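Local coordinates for protein imidazolonepropionase (Unidentified, PDB 2OOF) that probably hydrolyses the carbon-nitrogen ring bond of imidazolone-5-propanoate to give N-formimidoyl-L-glutamate, the third step of histidine breakdown, as a metal-dependent amidohydrolase, at residues A15-D20 with V350-A355; K62-G67 with F375-C380; G79-E84 with I104-R109; R109-A114 with S142-T147; E197-A202 with L230-Y235. All blocks are in the same frame, centred on the assembly; numbering follows the deposited sequence.

Contact 1 of 5, residues A15-D20 with V350-A355; sequences ATLRSD and VTRHAA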
# COMPACT_ATOMS: atom_id res chain seq x y z
N ALA A 15 -7.54 18.54 -8.80
CA ALA A 15 -6.30 18.60 -8.03
C ALA A 15 -5.63 17.46 -8.78
O ALA A 15 -5.77 16.29 -8.42
CB ALA A 15 -6.54 18.23 -6.57
N THR A 16 -4.93 17.81 -9.86
CA THR A 16 -4.30 16.81 -10.71
C THR A 16 -3.17 16.04 -10.08
O THR A 16 -2.91 14.90 -10.46
CB THR A 16 -3.73 17.45 -12.00
OG1 THR A 16 -2.62 18.29 -11.67
CG2 THR A 16 -4.80 18.29 -12.68
N LEU A 17 -2.50 16.66 -9.11
CA LEU A 17 -1.37 16.03 -8.45
C LEU A 17 -0.33 15.63 -9.48
O LEU A 17 0.31 14.58 -9.37
CB LEU A 17 -1.82 14.83 -7.62
CG LEU A 17 -2.08 15.36 -6.20
CD1 LEU A 17 -3.53 15.18 -5.82
CD2 LEU A 17 -1.14 14.69 -5.23
N ARG A 18 -0.17 16.48 -10.48
CA ARG A 18 0.82 16.26 -11.52
C ARG A 18 2.21 16.46 -10.94
O ARG A 18 2.43 17.35 -10.11
CB ARG A 18 0.61 17.23 -12.68
CG ARG A 18 -0.57 16.88 -13.58
CD ARG A 18 -0.73 17.88 -14.71
NE ARG A 18 0.51 18.06 -15.47
CZ ARG A 18 0.57 18.59 -16.68
NH1 ARG A 18 -0.54 19.00 -17.29
NH2 ARG A 18 1.74 18.72 -17.30
N SER A 19 3.15 15.63 -11.37
CA SER A 19 4.52 15.73 -10.90
C SER A 19 5.18 17.06 -11.25
O SER A 19 6.05 17.55 -10.52
CB SER A 19 5.36 14.58 -11.46
OG SER A 19 5.21 14.49 -12.87
N ASP A 20 4.77 17.67 -12.36
CA ASP A 20 5.35 18.93 -12.80
C ASP A 20 4.66 20.18 -12.26
O ASP A 20 5.10 21.30 -12.53
CB ASP A 20 5.40 18.98 -14.33
CG ASP A 20 4.02 18.97 -14.96
OD1 ASP A 20 3.10 18.34 -14.40
OD2 ASP A 20 3.86 19.57 -16.04
N VAL A 350 -0.09 9.18 -1.13
CA VAL A 350 -1.10 8.16 -1.38
C VAL A 350 -1.60 8.15 -2.83
O VAL A 350 -2.58 7.47 -3.15
CB VAL A 350 -2.31 8.30 -0.42
CG1 VAL A 350 -1.83 8.19 1.02
CG2 VAL A 350 -3.04 9.63 -0.65
N THR A 351 -0.94 8.92 -3.69
CA THR A 351 -1.30 8.95 -5.10
C THR A 351 -0.05 8.72 -5.93
O THR A 351 0.36 7.57 -6.14
CB THR A 351 -1.96 10.30 -5.54
OG1 THR A 351 -1.13 11.41 -5.16
CG2 THR A 351 -3.36 10.45 -4.93
N ARG A 352 0.57 9.81 -6.37
CA ARG A 352 1.77 9.78 -7.20
C ARG A 352 2.88 8.85 -6.70
O ARG A 352 3.31 7.95 -7.42
CB ARG A 352 2.32 11.20 -7.34
CG ARG A 352 3.26 11.36 -8.50
CD ARG A 352 3.40 12.83 -8.92
NE ARG A 352 4.15 13.63 -7.96
CZ ARG A 352 3.64 14.62 -7.24
NH1 ARG A 352 2.36 14.94 -7.37
NH2 ARG A 352 4.41 15.30 -6.41
N HIS A 353 3.33 9.07 -5.47
CA HIS A 353 4.41 8.26 -4.90
C HIS A 353 3.99 6.82 -4.59
O HIS A 353 4.80 5.90 -4.71
CB HIS A 353 4.95 8.96 -3.65
CG HIS A 353 5.47 10.33 -3.93
ND1 HIS A 353 5.53 11.32 -2.98
CD2 HIS A 353 5.93 10.89 -5.08
CE1 HIS A 353 6.00 12.43 -3.52
NE2 HIS A 353 6.25 12.19 -4.79
N ALA A 354 2.73 6.63 -4.19
CA ALA A 354 2.23 5.29 -3.90
C ALA A 354 2.16 4.50 -5.21
O ALA A 354 2.44 3.31 -5.24
CB ALA A 354 0.85 5.36 -3.25
N ALA A 355 1.77 5.19 -6.28
CA ALA A 355 1.69 4.56 -7.60
C ALA A 355 3.08 4.06 -8.01
O ALA A 355 3.23 2.92 -8.45
CB ALA A 355 1.18 5.56 -8.63
O HOH W 1 1.19 17.87 -7.70

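Contact 2 of 5, residues K62-G67 with F375-C380; sequences KLVTPG and FLVWNC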
# COMPACT_ATOMS: atom_id res chain seq x y z
N LYS A 62 -17.32 20.71 -7.90
CA LYS A 62 -16.76 19.88 -6.83
C LYS A 62 -15.35 19.41 -7.18
O LYS A 62 -15.01 19.19 -8.35
CB LYS A 62 -17.67 18.69 -6.54
CG LYS A 62 -19.04 19.09 -6.00
CD LYS A 62 -19.94 17.88 -5.82
CE LYS A 62 -21.38 18.26 -5.48
NZ LYS A 62 -22.11 18.84 -6.64
N LEU A 63 -14.54 19.27 -6.13
CA LEU A 63 -13.15 18.83 -6.22
C LEU A 63 -13.04 17.40 -6.73
O LEU A 63 -13.83 16.54 -6.35
CB LEU A 63 -12.51 18.91 -4.83
CG LEU A 63 -11.16 18.23 -4.58
CD1 LEU A 63 -10.07 18.96 -5.36
CD2 LEU A 63 -10.85 18.24 -3.09
N VAL A 64 -12.07 17.16 -7.61
CA VAL A 64 -11.82 15.83 -8.14
C VAL A 64 -10.33 15.55 -7.99
O VAL A 64 -9.50 16.42 -8.26
CB VAL A 64 -12.22 15.69 -9.62
CG1 VAL A 64 -11.35 16.59 -10.49
CG2 VAL A 64 -12.05 14.24 -10.06
N THR A 65 -10.00 14.35 -7.52
CA THR A 65 -8.60 13.97 -7.33
C THR A 65 -8.40 12.56 -7.85
O THR A 65 -9.37 11.85 -8.12
CB THR A 65 -8.22 13.91 -5.83
OG1 THR A 65 -8.89 12.79 -5.23
CG2 THR A 65 -8.60 15.18 -5.10
N PRO A 66 -7.14 12.14 -8.03
CA PRO A 66 -6.95 10.78 -8.51
C PRO A 66 -7.38 9.84 -7.38
O PRO A 66 -7.48 10.27 -6.23
CB PRO A 66 -5.45 10.69 -8.82
CG PRO A 66 -4.84 11.85 -8.10
CD PRO A 66 -5.89 12.92 -8.12
N GLY A 67 -7.66 8.58 -7.71
CA GLY A 67 -8.06 7.64 -6.68
C GLY A 67 -6.93 7.43 -5.70
O GLY A 67 -5.76 7.56 -6.08
N PHE A 375 -10.41 8.22 -10.53
CA PHE A 375 -10.49 9.49 -9.85
C PHE A 375 -11.68 9.55 -8.92
O PHE A 375 -12.57 8.71 -8.97
CB PHE A 375 -10.53 10.64 -10.86
CG PHE A 375 -11.64 10.53 -11.88
CD1 PHE A 375 -12.93 10.99 -11.60
CD2 PHE A 375 -11.39 9.98 -13.15
CE1 PHE A 375 -13.96 10.90 -12.57
CE2 PHE A 375 -12.42 9.89 -14.12
CZ PHE A 375 -13.70 10.35 -13.82
N LEU A 376 -11.71 10.59 -8.08
CA LEU A 376 -12.76 10.73 -7.10
C LEU A 376 -13.31 12.14 -7.07
O LEU A 376 -12.56 13.11 -7.18
CB LEU A 376 -12.18 10.41 -5.72
CG LEU A 376 -11.32 9.15 -5.57
CD1 LEU A 376 -10.48 9.28 -4.31
CD2 LEU A 376 -12.20 7.91 -5.53
N VAL A 377 -14.63 12.25 -6.90
CA VAL A 377 -15.27 13.54 -6.80
C VAL A 377 -15.70 13.63 -5.35
O VAL A 377 -16.45 12.79 -4.86
CB VAL A 377 -16.53 13.64 -7.71
CG1 VAL A 377 -17.26 14.94 -7.44
CG2 VAL A 377 -16.13 13.56 -9.18
N TRP A 378 -15.21 14.65 -4.65
CA TRP A 378 -15.53 14.81 -3.24
C TRP A 378 -16.57 15.89 -2.99
O TRP A 378 -16.90 16.65 -3.89
CB TRP A 378 -14.27 15.19 -2.46
CG TRP A 378 -13.16 14.19 -2.57
CD1 TRP A 378 -12.21 14.13 -3.54
CD2 TRP A 378 -12.89 13.11 -1.67
NE1 TRP A 378 -11.35 13.09 -3.30
CE2 TRP A 378 -11.74 12.46 -2.15
CE3 TRP A 378 -13.49 12.66 -0.49
CZ2 TRP A 378 -11.20 11.33 -1.50
CZ3 TRP A 378 -12.95 11.54 0.16
CH2 TRP A 378 -11.80 10.90 -0.34
N ASN A 379 -17.06 15.96 -1.76
CA ASN A 379 -18.01 17.01 -1.41
C ASN A 379 -17.31 18.04 -0.51
O ASN A 379 -17.91 19.02 -0.10
CB ASN A 379 -19.25 16.45 -0.72
CG ASN A 379 -18.94 15.70 0.56
OD1 ASN A 379 -17.81 15.73 1.06
ND2 ASN A 379 -19.94 15.02 1.10
N CYS A 380 -16.03 17.80 -0.20
CA CYS A 380 -15.26 18.72 0.63
C CYS A 380 -14.56 19.70 -0.31
O CYS A 380 -14.26 19.36 -1.45
CB CYS A 380 -14.25 17.97 1.51
SG CYS A 380 -13.08 16.91 0.63
O HOH W 2 -16.09 19.50 -3.52

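Contact 3 of 5, residues G79-E84 with I104-R109; sequences GSRAEE and IISTVR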
# COMPACT_ATOMS: atom_id res chain seq x y z
N GLY A 79 -8.09 -15.04 12.60
CA GLY A 79 -7.73 -14.98 14.00
C GLY A 79 -7.85 -13.57 14.54
O GLY A 79 -8.18 -12.63 13.81
N SER A 80 -7.57 -13.43 15.84
CA SER A 80 -7.64 -12.15 16.51
C SER A 80 -6.60 -12.11 17.62
O SER A 80 -6.43 -13.08 18.36
CB SER A 80 -9.03 -11.94 17.12
OG SER A 80 -9.12 -10.67 17.75
N ARG A 81 -5.90 -10.99 17.73
CA ARG A 81 -4.89 -10.84 18.77
C ARG A 81 -5.39 -9.85 19.84
O ARG A 81 -4.62 -9.45 20.71
CB ARG A 81 -3.57 -10.35 18.15
CG ARG A 81 -2.86 -11.39 17.27
CD ARG A 81 -1.76 -10.77 16.41
NE ARG A 81 -0.85 -9.97 17.23
CZ ARG A 81 0.16 -10.47 17.92
NH1 ARG A 81 0.40 -11.76 17.88
NH2 ARG A 81 0.89 -9.68 18.70
N ALA A 82 -6.67 -9.49 19.79
CA ALA A 82 -7.23 -8.55 20.76
C ALA A 82 -7.05 -9.06 22.20
O ALA A 82 -6.60 -8.31 23.07
CB ALA A 82 -8.72 -8.32 20.47
N GLU A 83 -7.38 -10.32 22.45
CA GLU A 83 -7.24 -10.89 23.79
C GLU A 83 -5.79 -10.89 24.24
O GLU A 83 -5.50 -10.59 25.40
CB GLU A 83 -7.82 -12.31 23.84
CG GLU A 83 -9.33 -12.34 23.60
CD GLU A 83 -9.92 -13.73 23.70
OE1 GLU A 83 -9.96 -14.30 24.82
OE2 GLU A 83 -10.35 -14.27 22.65
N GLU A 84 -4.88 -11.21 23.33
CA GLU A 84 -3.46 -11.21 23.65
C GLU A 84 -3.08 -9.79 24.08
O GLU A 84 -2.38 -9.58 25.08
CB GLU A 84 -2.66 -11.61 22.40
CG GLU A 84 -1.17 -11.71 22.61
CD GLU A 84 -0.43 -11.88 21.30
OE1 GLU A 84 -0.89 -12.67 20.45
OE2 GLU A 84 0.62 -11.22 21.12
N ILE A 104 3.11 -13.26 16.27
CA ILE A 104 2.77 -13.44 14.86
C ILE A 104 2.41 -14.89 14.55
O ILE A 104 1.56 -15.17 13.71
CB ILE A 104 3.92 -12.95 13.93
CG1 ILE A 104 3.46 -12.96 12.47
CG2 ILE A 104 5.15 -13.82 14.10
CD1 ILE A 104 4.45 -12.28 11.52
N ILE A 105 3.05 -15.83 15.25
CA ILE A 105 2.76 -17.23 15.00
C ILE A 105 1.27 -17.50 15.19
O ILE A 105 0.67 -18.33 14.50
CB ILE A 105 3.60 -18.15 15.95
CG1 ILE A 105 3.38 -19.62 15.58
CG2 ILE A 105 3.23 -17.89 17.41
CD1 ILE A 105 3.67 -19.91 14.11
N SER A 106 0.67 -16.78 16.13
CA SER A 106 -0.75 -16.92 16.43
C SER A 106 -1.57 -16.61 15.20
O SER A 106 -2.55 -17.29 14.91
CB SER A 106 -1.15 -15.96 17.57
OG SER A 106 -2.56 -15.78 17.61
N THR A 107 -1.19 -15.55 14.49
CA THR A 107 -1.89 -15.16 13.28
C THR A 107 -1.63 -16.18 12.18
O THR A 107 -2.52 -16.48 11.38
CB THR A 107 -1.42 -13.77 12.80
OG1 THR A 107 -1.85 -12.78 13.74
CG2 THR A 107 -2.01 -13.44 11.44
N VAL A 108 -0.42 -16.72 12.15
CA VAL A 108 -0.05 -17.71 11.15
C VAL A 108 -0.86 -18.99 11.32
O VAL A 108 -1.30 -19.59 10.34
CB VAL A 108 1.44 -18.07 11.23
CG1 VAL A 108 1.74 -19.26 10.32
CG2 VAL A 108 2.28 -16.88 10.83
N ARG A 109 -1.04 -19.42 12.57
CA ARG A 109 -1.80 -20.64 12.83
C ARG A 109 -3.26 -20.44 12.44
O ARG A 109 -3.88 -21.33 11.85
CB ARG A 109 -1.71 -21.05 14.30
CG ARG A 109 -0.34 -21.53 14.74
CD ARG A 109 -0.38 -22.07 16.17
NE ARG A 109 0.95 -22.30 16.72
CZ ARG A 109 1.87 -23.12 16.21
NH1 ARG A 109 1.61 -23.82 15.11
NH2 ARG A 109 3.05 -23.23 16.79
O HOH W 3 -4.50 -14.68 16.16
O HOH W 4 -3.04 -14.30 20.04

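Contact 4 of 5, residues R109-A114 with S142-T147; sequences RATRAA and SGYGLT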
# COMPACT_ATOMS: atom_id res chain seq x y z
N ARG A 109 -1.04 -19.42 12.57
CA ARG A 109 -1.80 -20.64 12.83
C ARG A 109 -3.26 -20.44 12.44
O ARG A 109 -3.88 -21.33 11.85
CB ARG A 109 -1.71 -21.05 14.30
CG ARG A 109 -0.34 -21.53 14.74
CD ARG A 109 -0.38 -22.07 16.17
NE ARG A 109 0.95 -22.30 16.72
CZ ARG A 109 1.87 -23.12 16.21
NH1 ARG A 109 1.61 -23.82 15.11
NH2 ARG A 109 3.05 -23.23 16.79
N ALA A 110 -3.81 -19.28 12.78
CA ALA A 110 -5.21 -18.99 12.46
C ALA A 110 -5.39 -18.95 10.95
O ALA A 110 -6.32 -19.55 10.42
CB ALA A 110 -5.62 -17.64 13.07
N THR A 111 -4.49 -18.25 10.27
CA THR A 111 -4.57 -18.12 8.82
C THR A 111 -4.37 -19.44 8.08
O THR A 111 -5.04 -19.70 7.08
CB THR A 111 -3.56 -17.05 8.30
OG1 THR A 111 -3.75 -15.83 9.02
CG2 THR A 111 -3.79 -16.77 6.82
N ARG A 112 -3.44 -20.28 8.54
CA ARG A 112 -3.22 -21.58 7.90
C ARG A 112 -4.50 -22.39 8.02
O ARG A 112 -4.97 -23.01 7.06
CB ARG A 112 -2.10 -22.36 8.59
CG ARG A 112 -0.70 -21.94 8.26
CD ARG A 112 0.27 -22.76 9.09
NE ARG A 112 1.67 -22.50 8.77
CZ ARG A 112 2.68 -23.15 9.33
NH1 ARG A 112 2.46 -24.09 10.24
NH2 ARG A 112 3.92 -22.86 8.98
N ALA A 113 -5.08 -22.37 9.22
CA ALA A 113 -6.29 -23.12 9.50
C ALA A 113 -7.52 -22.60 8.77
O ALA A 113 -8.42 -23.37 8.46
CB ALA A 113 -6.56 -23.13 11.01
N ALA A 114 -7.57 -21.31 8.47
CA ALA A 114 -8.73 -20.76 7.78
C ALA A 114 -8.74 -21.20 6.33
O ALA A 114 -7.68 -21.32 5.70
CB ALA A 114 -8.74 -19.23 7.88
N SER A 142 1.20 -11.60 1.32
CA SER A 142 0.97 -12.92 1.87
C SER A 142 1.82 -12.83 3.15
O SER A 142 1.93 -11.75 3.73
CB SER A 142 1.49 -14.00 0.91
OG SER A 142 2.88 -13.89 0.67
N GLY A 143 2.42 -13.92 3.61
CA GLY A 143 3.22 -13.81 4.82
C GLY A 143 2.61 -14.30 6.12
O GLY A 143 3.25 -14.20 7.17
N TYR A 144 1.38 -14.80 6.09
CA TYR A 144 0.76 -15.33 7.31
C TYR A 144 0.45 -16.81 7.13
O TYR A 144 -0.30 -17.40 7.89
CB TYR A 144 -0.54 -14.60 7.67
CG TYR A 144 -0.31 -13.20 8.17
CD1 TYR A 144 0.62 -12.93 9.17
CD2 TYR A 144 -1.03 -12.13 7.66
CE1 TYR A 144 0.84 -11.63 9.65
CE2 TYR A 144 -0.82 -10.81 8.13
CZ TYR A 144 0.12 -10.57 9.13
OH TYR A 144 0.33 -9.29 9.59
N GLY A 145 1.05 -17.38 6.08
CA GLY A 145 0.86 -18.78 5.76
C GLY A 145 2.10 -19.59 6.08
O GLY A 145 2.02 -20.61 6.76
N LEU A 146 3.24 -19.14 5.58
CA LEU A 146 4.52 -19.80 5.81
C LEU A 146 4.60 -21.27 5.40
O LEU A 146 5.17 -22.10 6.10
CB LEU A 146 4.93 -19.63 7.29
CG LEU A 146 5.00 -18.16 7.77
CD1 LEU A 146 5.71 -18.09 9.12
CD2 LEU A 146 5.74 -17.30 6.76
N THR A 147 4.00 -21.57 4.25
CA THR A 147 4.03 -22.89 3.61
C THR A 147 3.67 -22.52 2.18
O THR A 147 3.01 -21.50 1.95
CB THR A 147 2.97 -23.90 4.14
OG1 THR A 147 1.68 -23.51 3.68
CG2 THR A 147 2.98 -23.98 5.66

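Contact 5 of 5, residues E197-A202 with L230-Y235; sequences EIIPAA and LAADQY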
# COMPACT_ATOMS: atom_id res chain seq x y z
N GLU A 197 10.81 -23.18 -4.62
CA GLU A 197 9.47 -23.72 -4.76
C GLU A 197 8.34 -22.70 -4.71
O GLU A 197 7.51 -22.64 -5.62
CB GLU A 197 9.23 -24.78 -3.68
CG GLU A 197 10.48 -25.58 -3.33
CD GLU A 197 10.21 -26.78 -2.44
OE1 GLU A 197 9.26 -26.74 -1.63
OE2 GLU A 197 10.95 -27.78 -2.55
N ILE A 198 8.32 -21.89 -3.66
CA ILE A 198 7.27 -20.90 -3.48
C ILE A 198 7.27 -19.78 -4.52
O ILE A 198 6.23 -19.50 -5.14
CB ILE A 198 7.31 -20.32 -2.05
CG1 ILE A 198 7.22 -21.47 -1.05
CG2 ILE A 198 6.13 -19.39 -1.83
CD1 ILE A 198 7.07 -21.05 0.40
N ILE A 199 8.40 -19.12 -4.72
CA ILE A 199 8.46 -18.07 -5.72
C ILE A 199 8.11 -18.66 -7.09
O ILE A 199 7.27 -18.12 -7.81
CB ILE A 199 9.86 -17.39 -5.75
CG1 ILE A 199 9.96 -16.41 -4.58
CG2 ILE A 199 10.09 -16.66 -7.08
CD1 ILE A 199 11.30 -15.72 -4.46
N PRO A 200 8.74 -19.80 -7.47
CA PRO A 200 8.46 -20.44 -8.77
C PRO A 200 6.99 -20.81 -8.95
O PRO A 200 6.40 -20.53 -9.99
CB PRO A 200 9.37 -21.66 -8.76
CG PRO A 200 10.56 -21.17 -7.99
CD PRO A 200 9.90 -20.45 -6.82
N ALA A 201 6.40 -21.45 -7.94
CA ALA A 201 5.01 -21.86 -8.02
C ALA A 201 4.11 -20.63 -8.12
O ALA A 201 3.11 -20.64 -8.83
CB ALA A 201 4.62 -22.70 -6.79
N ALA A 202 4.46 -19.58 -7.39
CA ALA A 202 3.67 -18.36 -7.40
C ALA A 202 3.73 -17.72 -8.79
O ALA A 202 2.70 -17.32 -9.33
CB ALA A 202 4.20 -17.38 -6.35
N LEU A 230 17.30 -12.60 -5.43
CA LEU A 230 17.93 -13.24 -6.58
C LEU A 230 16.93 -14.14 -7.28
O LEU A 230 16.86 -14.16 -8.52
CB LEU A 230 19.11 -14.07 -6.11
CG LEU A 230 20.22 -13.27 -5.45
CD1 LEU A 230 21.00 -14.16 -4.52
CD2 LEU A 230 21.10 -12.65 -6.52
N ALA A 231 16.16 -14.88 -6.49
CA ALA A 231 15.17 -15.80 -7.04
C ALA A 231 14.05 -15.03 -7.74
O ALA A 231 13.63 -15.40 -8.83
CB ALA A 231 14.59 -16.67 -5.92
N ALA A 232 13.58 -13.96 -7.11
CA ALA A 232 12.50 -13.14 -7.67
C ALA A 232 12.90 -12.62 -9.04
O ALA A 232 12.09 -12.59 -9.98
CB ALA A 232 12.20 -11.97 -6.75
N ASP A 233 14.15 -12.21 -9.15
CA ASP A 233 14.70 -11.68 -10.39
C ASP A 233 14.62 -12.70 -11.52
O ASP A 233 14.27 -12.36 -12.65
CB ASP A 233 16.16 -11.27 -10.16
CG ASP A 233 16.70 -10.41 -11.28
OD1 ASP A 233 16.58 -10.80 -12.46
OD2 ASP A 233 17.26 -9.34 -10.97
N GLN A 234 14.94 -13.95 -11.20
CA GLN A 234 14.92 -15.02 -12.19
C GLN A 234 13.54 -15.23 -12.81
O GLN A 234 13.44 -15.62 -13.96
CB GLN A 234 15.41 -16.33 -11.57
CG GLN A 234 16.74 -16.18 -10.85
CD GLN A 234 17.85 -15.64 -11.74
OE1 GLN A 234 18.73 -14.92 -11.28
NE2 GLN A 234 17.82 -16.00 -13.03
N TYR A 235 12.49 -14.96 -12.04
CA TYR A 235 11.14 -15.13 -12.56
C TYR A 235 10.51 -13.82 -12.97
O TYR A 235 9.29 -13.72 -13.12
CB TYR A 235 10.26 -15.85 -11.53
CG TYR A 235 10.58 -17.31 -11.43
CD1 TYR A 235 9.89 -18.26 -12.18
CD2 TYR A 235 11.62 -17.76 -10.62
CE1 TYR A 235 10.24 -19.63 -12.12
CE2 TYR A 235 11.98 -19.13 -10.55
CZ TYR A 235 11.28 -20.06 -11.31
OH TYR A 235 11.61 -21.40 -11.25

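Contact 1 of 5, residues A15-D20 with V350-A355
R352, in the first turn of helix 352-357, reaches out to the backbone of L17 and S19. The contact ties a helix of the amidohydrolase TIM-barrel region to the N-terminal loop that follows strand 12-14.

The polar part is a single direct bond. R352 NH1 donates to L17 O at 2.9 Å, and the N-H...O angle is 145°. The donor stands well above the carbonyl plane, so it does not follow a lone pair. R352 has CG anti to its own N (chi1 -161°), and a bend at chi3 then turns the guanidinium toward the loop. A water 2.8 Å from R18 O also accepts weakly from R352 NH1. R18 itself turns away and forms a salt bridge with D20, which also pairs with R368.

The rest is van der Waals packing. S19 CA lies 3.6 Å above one face of the R352 guanidinium, near its rim. S19 CB sits 3.7 Å from R352 CD, alongside the aliphatic part of the arginine. The side chains of L17 and T351 meet at about a right angle. T351 OG1 bonds to M347 O, and L17 CD2 rests against this hydroxyl oxygen, 3.3 Å from T351 OG1.

Contact 2 of 5, residues K62-G67 with F375-C380
V64 and T65 pair with V377 and L376 in an antiparallel arrangement, strand 63-66 against strand 375-378. The pair joins the start of the long strand 63-73 to the C-terminal part of the chain, consistent with the small beta domain that amidohydrolases build from both chain ends beside the TIM barrel.

Backbone bonds come first. T65 and L376 form a hydrogen-bonded pair: L376 N donates to T65 O at 2.7 Å, and T65 N returns a bond to L376 O at 2.9 Å. W378 N donates to L63 O, also at 2.9 Å. V64 and V377 are a non-hydrogen-bonded pair, and here V64 CA makes a C-H...O contact with L376 O.

One side-chain bond also spans the strands. W378 NE1 donates to T65 OG1 at 3.1 Å with an angle of 166°. The hydroxyl oxygen lies in the indole plane, at the ring edge. T65 OG1 in turn donates to P66 O. The two bonds probably hold both side chains in their rotations. At the far end a water accepts from L63 N and donates to W378 O and C380 O.

Apolar contacts fill in. V64 CG2 meets F375 CD1 at 3.7 Å, while L376 CD1 packs on G67 CA at 3.8 Å.

Strand 12-14 flanks strand 63-73 through backbone bonds of T13 to K62 and V64. Strand 395-400 flanks strand 375-378 on its other edge, with F375 backbone-bonded to V399. W9 makes a T-shaped contact with the F375 ring, and helix 385-388 packs on W378 and C380.

Contact 3 of 5, residues G79-E84 with I104-R109
S106 OG is gripped by two waters that link helix 104-113 to residues 79-84. One water, 2.9 Å from S106 OG, donates to E84 OE1 at 2.7 Å. The second lies 2.7 Å from S106 OG and makes a weak bond to S80 O. E84 OE1 also accepts from G103 N, just before the helix.

R81 carries the direct contact. Its aliphatic part crosses T107 at about a right angle, and R81 CD comes within 3.3 Å of T107 OG1. A bend at chi3 (51°) then swings the guanidinium across to E84, and R81 NH2 forms a salt bridge with E84 OE2 at 2.9 Å. R88 is a second cationic partner of E84 OE2. S106 CB approaches the edge of the R81 guanidinium. R81 NH1 also lies near I104 N, but both are donors and no bond forms.

R81 probably binds the imidazolone propanoate substrate, and its side chain lies about 3 Å from G321, a probable product-binding residue. E84 is thus placed to act as a second-shell residue and probably helps to position R81. A leucine in place of R81 would probably leave E84 without one of its two salt bridges and take a charged group from the substrate pocket.

Helix 82-90 thus faces helix 104-113 at the rim of the active site. T107 packs on Y144 and P320, and I104 on H177; the I104 side chain is about 9 Å from the bound iron.

Contact 4 of 5, residues R109-A114 with S142-T147
R112 NE donates to G145 O at 2.8 Å, in a nearly straight bond of 172°. The oxygen lies in the guanidinium plane, and the donor approaches almost along the carbonyl bond. R112 NH2 adds a longer bond to L146 O at 3.2 Å. This one is more bent, and its donor sits well above the L146 carbonyl plane. NH1 forms a salt bridge with E182, so each nitrogen of the group has a partner. The R112 chain is extended from CG to NE, which carries the guanidinium past the helix surface to two successive carbonyls.

Packing follows. T147 CG2 covers one face of the R112 guanidinium, 3.6 Å from NH2. T147 OG1 instead caps the start of helix 148-164 and bonds to D150. On the preceding residue of the helix, T111 CB presses on Y144 O at 3.3 Å, and T111 OG1 lies 3.7 Å from Y144 CB. T111 OG1 is itself bonded to T107 O and A78 N.

These contacts probably help to hold the backbone that carries Y144. Y144 probably binds both substrate and product, and its ring turns away from T111 toward N319 and H74.

The loop 142-147 links strand 135-141 to helix 148-164. E151 of that helix accepts from the backbone N of G143, G145 and L146, while helix 104-113 packs on the loop through V108, T111 and R112.

Contact 5 of 5, residues E197-A202 with L230-Y235
I199 packs closely on A231 and A232, where helix 187-204 meets helix 222-234. These helices follow strands 168-176 and 210-215 and are neighbours on the outside of the TIM barrel.

The inner half is tight and buried. I199 CG1 is anti to the carbonyl carbon (chi1 -78°) and the chain then runs extended, which sends CD1 across to the other helix. I199 CD1 touches A231 CB at 3.7 Å and lies 3.9 Å from A232 N. The small alanines let the helix backbone come close. The second branch, I199 CG2, points to Y235 and meets its CD2 at 4.0 Å. I199 also rests on L173 of strand 168-176. With an alanine here, CG2 and CD1 would be gone, which is likely to open a gap against A231 and leave one flank of the Y235 ring less supported.

The outer half is more open. Y235 comes just after helix 222-234 and is exposed, yet its ring is laid against P200. P200 CA sits over one ring face in a CH-pi contact, 4.0 Å from the centroid of the Y235 ring and 19° off its normal. P200 CB and P200 CG are each 3.4 Å from Y235 OH. P200 lacks an N-H, so helix 187-204 loses a backbone bond there and kinks.

The contact is thus apolar in character. It rests on shape and on the C-H of P200 CA over the Y235 ring, probably somewhat polarised by the neighbouring amide, without charged or directional polar links.

In the fold
From the N terminus, the loop 15-20 comes first and meets helix 352-357 in contact 1, closing most of the chain into one loop. Strand 63-73 follows and pairs with strand 375-378 in contact 2. These two closures cross, and they touch where A15 N probably bonds to V64 O. Together they join the N-terminal and C-terminal parts of the chain. The other three contacts lie inside both loops. They close in series: contact 3, then contact 4, then contact 5. Contacts 3 and 4 share R109 and helix 104-113, and both border the active site. Contact 5 joins two barrel helices and touches contact 4 through T147 and I198.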